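Local atomic coordinates of phosphoglycerate dehydrogenase (Lactobacillus plantarum, PDB entry 3EVT), a protein that probably oxidises 3-phosphoglycerate with NAD as the hydride acceptor, as expected of a D-isomer specific 2-hydroxyacid dehydrogenase. Residues A[140-145]-A[151-156]; A[100-105]-A[222-227]. All blocks are in the same frame, centred on the assembly; numbering follows the deposited sequence.

Interaction 1: A[140-145]-A[151-156]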
ATOM      1  N   LEU A 140       9.830  -1.834   9.471  1.00 44.84           N
ATOM      2  CA  LEU A 140       9.241  -3.151   9.424  1.00 43.80           C
ATOM      3  C   LEU A 140      10.388  -4.190   9.456  1.00 44.03           C
ATOM      4  O   LEU A 140      11.237  -4.215   8.584  1.00 43.70           O
ATOM      5  CB  LEU A 140       8.449  -3.271   8.125  1.00 42.71           C
ATOM      6  CG  LEU A 140       7.856  -4.637   7.785  1.00 41.01           C
ATOM      7  CD1 LEU A 140       6.948  -5.060   8.927  1.00 38.99           C
ATOM      8  CD2 LEU A 140       7.088  -4.649   6.443  1.00 34.91           C
ATOM      9  N   LEU A 141      10.361  -5.058  10.455  1.00 44.61           N
ATOM     10  CA  LEU A 141      11.250  -6.200  10.530  1.00 43.70           C
ATOM     11  C   LEU A 141      10.508  -7.504  10.158  1.00 43.62           C
ATOM     12  O   LEU A 141       9.556  -7.926  10.840  1.00 43.72           O
ATOM     13  CB  LEU A 141      11.831  -6.269  11.966  1.00 43.35           C
ATOM     14  CG  LEU A 141      12.743  -7.501  12.225  1.00 41.33           C
ATOM     15  CD1 LEU A 141      13.969  -7.536  11.270  1.00 38.08           C
ATOM     16  CD2 LEU A 141      13.180  -7.482  13.687  1.00 37.56           C
ATOM     17  N   ILE A 142      10.929  -8.158   9.080  1.00 43.66           N
ATOM     18  CA  ILE A 142      10.296  -9.442   8.656  1.00 42.38           C
ATOM     19  C   ILE A 142      11.277 -10.624   8.767  1.00 43.36           C
ATOM     20  O   ILE A 142      12.368 -10.577   8.232  1.00 42.69           O
ATOM     21  CB  ILE A 142       9.806  -9.398   7.166  1.00 41.59           C
ATOM     22  CG1 ILE A 142       9.027  -8.094   6.862  1.00 40.70           C
ATOM     23  CG2 ILE A 142       9.003 -10.697   6.766  1.00 38.22           C
ATOM     24  CD1 ILE A 142       8.847  -7.816   5.294  1.00 36.88           C
ATOM     25  N   TYR A 143      10.849 -11.664   9.474  1.00 44.33           N
ATOM     26  CA  TYR A 143      11.539 -12.934   9.579  1.00 45.78           C
ATOM     27  C   TYR A 143      11.049 -13.851   8.476  1.00 46.27           C
ATOM     28  O   TYR A 143       9.867 -14.265   8.469  1.00 46.47           O
ATOM     29  CB  TYR A 143      11.238 -13.591  10.954  1.00 46.48           C
ATOM     30  CG  TYR A 143      11.936 -12.954  12.158  1.00 45.86           C
ATOM     31  CD1 TYR A 143      12.996 -13.619  12.805  1.00 44.64           C
ATOM     32  CD2 TYR A 143      11.516 -11.714  12.672  1.00 44.76           C
ATOM     33  CE1 TYR A 143      13.615 -13.071  13.911  1.00 39.53           C
ATOM     34  CE2 TYR A 143      12.135 -11.145  13.772  1.00 43.57           C
ATOM     35  CZ  TYR A 143      13.199 -11.844  14.389  1.00 45.41           C
ATOM     36  OH  TYR A 143      13.858 -11.299  15.476  1.00 43.77           O
ATOM     37  N   GLY A 144      11.950 -14.171   7.547  1.00 46.41           N
ATOM     38  CA  GLY A 144      11.565 -14.923   6.369  1.00 47.19           C
ATOM     39  C   GLY A 144      11.681 -14.045   5.148  1.00 48.00           C
ATOM     40  O   GLY A 144      10.843 -13.143   4.933  1.00 49.40           O
ATOM     41  N   THR A 145      12.692 -14.288   4.330  1.00 47.19           N
ATOM     42  CA  THR A 145      12.903 -13.467   3.140  1.00 47.76           C
ATOM     43  C   THR A 145      12.635 -14.297   1.857  1.00 47.41           C
ATOM     44  O   THR A 145      13.164 -13.996   0.769  1.00 47.32           O
ATOM     45  CB  THR A 145      14.310 -12.786   3.141  1.00 48.95           C
ATOM     46  OG1 THR A 145      15.342 -13.784   3.089  1.00 50.29           O
ATOM     47  CG2 THR A 145      14.507 -11.942   4.404  1.00 46.75           C
ATOM     48  N   SER A 151       7.493 -10.073  -1.210  1.00 44.88           N
ATOM     49  CA  SER A 151       6.339  -9.343  -1.731  1.00 44.43           C
ATOM     50  C   SER A 151       5.782  -8.393  -0.667  1.00 43.27           C
ATOM     51  O   SER A 151       5.393  -7.290  -0.986  1.00 42.93           O
ATOM     52  CB  SER A 151       5.294 -10.272  -2.355  1.00 44.19           C
ATOM     53  OG  SER A 151       4.397 -10.769  -1.380  1.00 49.38           O
ATOM     54  N   LEU A 152       5.814  -8.796   0.602  1.00 43.01           N
ATOM     55  CA  LEU A 152       5.484  -7.860   1.688  1.00 42.01           C
ATOM     56  C   LEU A 152       6.451  -6.665   1.710  1.00 42.26           C
ATOM     57  O   LEU A 152       6.010  -5.506   1.756  1.00 40.86           O
ATOM     58  CB  LEU A 152       5.445  -8.550   3.053  1.00 41.18           C
ATOM     59  CG  LEU A 152       5.186  -7.591   4.240  1.00 41.07           C
ATOM     60  CD1 LEU A 152       3.913  -6.723   4.055  1.00 35.99           C
ATOM     61  CD2 LEU A 152       5.148  -8.350   5.602  1.00 37.43           C
ATOM     62  N   ALA A 153       7.762  -6.958   1.697  1.00 41.91           N
ATOM     63  CA  ALA A 153       8.814  -5.934   1.536  1.00 42.29           C
ATOM     64  C   ALA A 153       8.587  -4.933   0.389  1.00 42.60           C
ATOM     65  O   ALA A 153       8.784  -3.707   0.556  1.00 42.15           O
ATOM     66  CB  ALA A 153      10.177  -6.591   1.363  1.00 42.21           C
ATOM     67  N   ALA A 154       8.236  -5.446  -0.789  1.00 43.23           N
ATOM     68  CA  ALA A 154       8.004  -4.573  -1.944  1.00 42.98           C
ATOM     69  C   ALA A 154       6.864  -3.602  -1.630  1.00 42.87           C
ATOM     70  O   ALA A 154       6.969  -2.409  -1.909  1.00 41.79           O
ATOM     71  CB  ALA A 154       7.670  -5.398  -3.222  1.00 42.11           C
ATOM     72  N   LYS A 155       5.760  -4.108  -1.065  1.00 42.63           N
ATOM     73  CA  LYS A 155       4.615  -3.194  -0.845  1.00 41.99           C
ATOM     74  C   LYS A 155       4.886  -2.168   0.254  1.00 42.22           C
ATOM     75  O   LYS A 155       4.570  -0.994   0.107  1.00 42.15           O
ATOM     76  CB  LYS A 155       3.349  -3.964  -0.530  1.00 42.54           C
ATOM     77  CG  LYS A 155       2.828  -4.819  -1.643  1.00 44.16           C
ATOM     78  CD  LYS A 155       1.645  -5.657  -1.137  1.00 45.56           C
ATOM     79  CE  LYS A 155       1.423  -6.800  -2.093  1.00 44.98           C
ATOM     80  NZ  LYS A 155       0.962  -6.229  -3.364  1.00 48.33           N
ATOM     81  N   ALA A 156       5.496  -2.621   1.345  1.00 40.97           N
ATOM     82  CA  ALA A 156       5.783  -1.799   2.490  1.00 41.11           C
ATOM     83  C   ALA A 156       6.742  -0.697   2.045  1.00 42.07           C
ATOM     84  O   ALA A 156       6.574   0.483   2.364  1.00 42.27           O
ATOM     85  CB  ALA A 156       6.425  -2.672   3.586  1.00 39.81           C
TER
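Leu152, on helix 147-158, sends its branched end between Leu140 and Ile142 of strand 139-143, two strand residues whose CB atoms both face the helix. Strand and helix are the first two elements of a beta-alpha-beta unit in the Rossmann-type domain, and their short segments run nearly antiparallel, at 171°, with axes 10.2 Å apart. The leucine's CG lies anti to its own backbone N (chi1 176°), which carries the isopropyl fork toward the strand. There CD2 meets Ile142 CD1 at 3.8 Å, while CG lies 4.1 Å from Leu140 CD2; in both pairs the side chains cross obliquely. Shortening this residue to an alanine would probably open a gap between Leu140 and Ile142 and leave both methyl ends free to turn. One residue on, Ala153 meets Ile142 CD1 with its backbone N, 3.9 Å away, and more loosely with its methyl, a small side chain that lets the isoleucine come this near. Ile142 gets there because CG1 stands beside its backbone N and CD1 continues outward in an extended chain (chi2 165°). A turn further along, Ala156 has its CB against Leu140 CD2, 3.5 Å away, the closest approach of the contact. A single methyl suits this position, where Leu140 CD2 comes so near the helix. Just after the strand ends comes Gly144, whose backbone angles would press a CB against the preceding carbonyl O; it is probably the first glycine of a GxGxxG nucleotide-binding turn. All five touching residues are buried and meet almost wholly through hydrocarbon, which implies that between these two segments shape and the exclusion of water, and not directional bonds, do the holding, beside the presumed NAD-binding turn.

Interaction 2: A[100-105]-A[222-227]; sequences ESVLAA and MLINIG
Val102 and Ile224 mark the nearest backbone approach, their CA atoms 7.4 Å apart, where helix 93-110 packs on strand 222-225 of the parallel Rossmann-type sheet. Met222, Ile224 and Ile226 all point their CB atoms at the helix, and Val102 and Ala105, one turn apart on it, receive them. The two methyls of Val102 divide the work. CG1, anti to the backbone N (chi1 178°), reaches Ile224 CD1 at 4.2 Å, and CG2 touches Ile226 CD1 at 3.7 Å, Val102 and Ile226 crossing at about a right angle. A beta-branched residue thus serves two neighbours at once. Ala105 is small enough to let the methyl end of the extended, flexible Met222 come up to its backbone, CE 3.6 Å from Ala105 O. The helix also takes part in the dimer: Ser101 OG bonds Arg111 of the second subunit, and Glu100 accepts from two backbone N-H groups there, those of Leu135 and Thr136. At the end of the strand, Asn225 shapes the turn and also bonds Asn197 through OD1. In this Asx turn Gly227 N donates to Asn225 OD1 at 2.8 Å, from above the carbonyl plane by 37°.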
ATOM      1  N   GLU A 100      -1.065  -8.183   1.543  1.00 39.54           N
ATOM      2  CA  GLU A 100      -2.214  -7.288   1.801  1.00 39.82           C
ATOM      3  C   GLU A 100      -2.833  -7.473   3.203  1.00 39.45           C
ATOM      4  O   GLU A 100      -3.168  -6.501   3.874  1.00 39.50           O
ATOM      5  CB  GLU A 100      -3.297  -7.470   0.722  1.00 40.06           C
ATOM      6  CG  GLU A 100      -2.878  -6.880  -0.659  1.00 39.87           C
ATOM      7  CD  GLU A 100      -4.084  -6.688  -1.560  1.00 42.03           C
ATOM      8  OE1 GLU A 100      -5.227  -6.677  -0.998  1.00 38.56           O
ATOM      9  OE2 GLU A 100      -3.885  -6.517  -2.802  1.00 43.81           O
ATOM     10  N   SER A 101      -2.982  -8.718   3.661  1.00 39.70           N
ATOM     11  CA  SER A 101      -3.381  -8.982   5.065  1.00 38.23           C
ATOM     12  C   SER A 101      -2.471  -8.376   6.097  1.00 38.41           C
ATOM     13  O   SER A 101      -2.942  -7.854   7.108  1.00 37.49           O
ATOM     14  CB  SER A 101      -3.450 -10.473   5.338  1.00 38.17           C
ATOM     15  OG  SER A 101      -4.505 -11.029   4.551  1.00 39.97           O
ATOM     16  N   VAL A 102      -1.161  -8.443   5.880  1.00 38.59           N
ATOM     17  CA  VAL A 102      -0.254  -7.789   6.847  1.00 38.51           C
ATOM     18  C   VAL A 102      -0.441  -6.259   6.810  1.00 39.02           C
ATOM     19  O   VAL A 102      -0.529  -5.594   7.852  1.00 39.24           O
ATOM     20  CB  VAL A 102       1.201  -8.172   6.609  1.00 37.77           C
ATOM     21  CG1 VAL A 102       2.128  -7.417   7.611  1.00 37.18           C
ATOM     22  CG2 VAL A 102       1.351  -9.698   6.765  1.00 38.51           C
ATOM     23  N   LEU A 103      -0.511  -5.685   5.619  1.00 39.22           N
ATOM     24  CA  LEU A 103      -0.686  -4.226   5.519  1.00 38.64           C
ATOM     25  C   LEU A 103      -1.982  -3.832   6.239  1.00 38.82           C
ATOM     26  O   LEU A 103      -2.046  -2.789   6.902  1.00 38.78           O
ATOM     27  CB  LEU A 103      -0.710  -3.773   4.047  1.00 38.82           C
ATOM     28  CG  LEU A 103       0.529  -3.991   3.148  1.00 40.14           C
ATOM     29  CD1 LEU A 103       0.159  -3.616   1.710  1.00 42.93           C
ATOM     30  CD2 LEU A 103       1.735  -3.159   3.616  1.00 42.22           C
ATOM     31  N   ALA A 104      -3.007  -4.685   6.105  1.00 37.78           N
ATOM     32  CA  ALA A 104      -4.325  -4.446   6.653  1.00 37.75           C
ATOM     33  C   ALA A 104      -4.266  -4.422   8.161  1.00 38.29           C
ATOM     34  O   ALA A 104      -4.898  -3.570   8.815  1.00 39.28           O
ATOM     35  CB  ALA A 104      -5.307  -5.549   6.165  1.00 37.41           C
ATOM     36  N   ALA A 105      -3.512  -5.358   8.731  1.00 37.60           N
ATOM     37  CA  ALA A 105      -3.385  -5.410  10.160  1.00 37.67           C
ATOM     38  C   ALA A 105      -2.712  -4.121  10.659  1.00 38.06           C
ATOM     39  O   ALA A 105      -3.139  -3.534  11.652  1.00 39.48           O
ATOM     40  CB  ALA A 105      -2.578  -6.662  10.559  1.00 37.14           C
ATOM     41  N   MET A 222       4.430  -3.561  17.095  1.00 44.48           N
ATOM     42  CA  MET A 222       3.278  -4.420  16.908  1.00 42.96           C
ATOM     43  C   MET A 222       3.800  -5.790  16.362  1.00 43.72           C
ATOM     44  O   MET A 222       4.681  -5.834  15.482  1.00 43.98           O
ATOM     45  CB  MET A 222       2.291  -3.729  15.940  1.00 41.97           C
ATOM     46  CG  MET A 222       1.063  -4.570  15.504  1.00 37.90           C
ATOM     47  SD  MET A 222      -0.076  -3.725  14.371  1.00 30.53           S
ATOM     48  CE  MET A 222      -1.296  -5.037  14.323  1.00 34.29           C
ATOM     49  N   LEU A 223       3.292  -6.899  16.902  1.00 42.86           N
ATOM     50  CA  LEU A 223       3.757  -8.205  16.450  1.00 43.20           C
ATOM     51  C   LEU A 223       2.718  -8.821  15.548  1.00 42.58           C
ATOM     52  O   LEU A 223       1.533  -8.820  15.903  1.00 42.95           O
ATOM     53  CB  LEU A 223       4.051  -9.157  17.622  1.00 43.61           C
ATOM     54  CG  LEU A 223       4.396 -10.595  17.159  1.00 42.18           C
ATOM     55  CD1 LEU A 223       5.831 -10.656  16.569  1.00 44.36           C
ATOM     56  CD2 LEU A 223       4.280 -11.531  18.337  1.00 40.43           C
ATOM     57  N   ILE A 224       3.139  -9.340  14.387  1.00 41.86           N
ATOM     58  CA  ILE A 224       2.181  -9.966  13.489  1.00 41.92           C
ATOM     59  C   ILE A 224       2.636 -11.351  13.123  1.00 42.14           C
ATOM     60  O   ILE A 224       3.749 -11.517  12.652  1.00 43.20           O
ATOM     61  CB  ILE A 224       1.952  -9.128  12.205  1.00 41.54           C
ATOM     62  CG1 ILE A 224       1.383  -7.735  12.578  1.00 41.19           C
ATOM     63  CG2 ILE A 224       0.988  -9.901  11.253  1.00 42.06           C
ATOM     64  CD1 ILE A 224       1.875  -6.654  11.769  1.00 37.72           C
ATOM     65  N   ASN A 225       1.775 -12.350  13.297  1.00 42.87           N
ATOM     66  CA  ASN A 225       2.169 -13.733  12.985  1.00 43.22           C
ATOM     67  C   ASN A 225       1.379 -14.310  11.831  1.00 43.19           C
ATOM     68  O   ASN A 225       0.186 -14.570  11.936  1.00 43.68           O
ATOM     69  CB  ASN A 225       2.034 -14.687  14.205  1.00 43.23           C
ATOM     70  CG  ASN A 225       2.742 -16.009  13.961  1.00 44.03           C
ATOM     71  OD1 ASN A 225       3.400 -16.178  12.927  1.00 42.00           O
ATOM     72  ND2 ASN A 225       2.632 -16.941  14.903  1.00 45.81           N
ATOM     73  N   ILE A 226       2.051 -14.524  10.717  1.00 44.96           N
ATOM     74  CA  ILE A 226       1.426 -15.168   9.579  1.00 45.34           C
ATOM     75  C   ILE A 226       2.334 -16.354   9.243  1.00 46.22           C
ATOM     76  O   ILE A 226       2.352 -16.829   8.131  1.00 46.46           O
ATOM     77  CB  ILE A 226       1.316 -14.214   8.368  1.00 45.62           C
ATOM     78  CG1 ILE A 226       2.636 -13.467   8.158  1.00 47.37           C
ATOM     79  CG2 ILE A 226       0.156 -13.218   8.534  1.00 43.00           C
ATOM     80  CD1 ILE A 226       2.899 -13.082   6.735  1.00 50.38           C
ATOM     81  N   GLY A 227       3.124 -16.810  10.213  1.00 47.48           N
ATOM     82  CA  GLY A 227       3.991 -17.981  10.014  1.00 47.87           C
ATOM     83  C   GLY A 227       3.159 -19.143  10.495  1.00 48.71           C
ATOM     84  O   GLY A 227       2.138 -19.449   9.869  1.00 49.07           O
TER

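How the interactions relate
From the N terminus the chain first builds a five-stranded parallel sheet, then passes through helix 93-110, which supplies residues 100-105, and enters the second sheet at strand 139-143. Interaction 1 closes at once, after a short turn, when helix 147-158 folds back on that strand. Interaction 2 closes much later, when strand 222-225 arrives under the earlier helix, so interaction 1 is nested inside its long loop. Both contacts reach the same seven-stranded sheet, whose strand 194-197 lies between the two strands involved. The two helices also meet directly: Leu152 CD2 packs 3.7 Å from Val102 CG1, and Lys155 CD touches Leu103 CD1, so the two contacts abut through their helices.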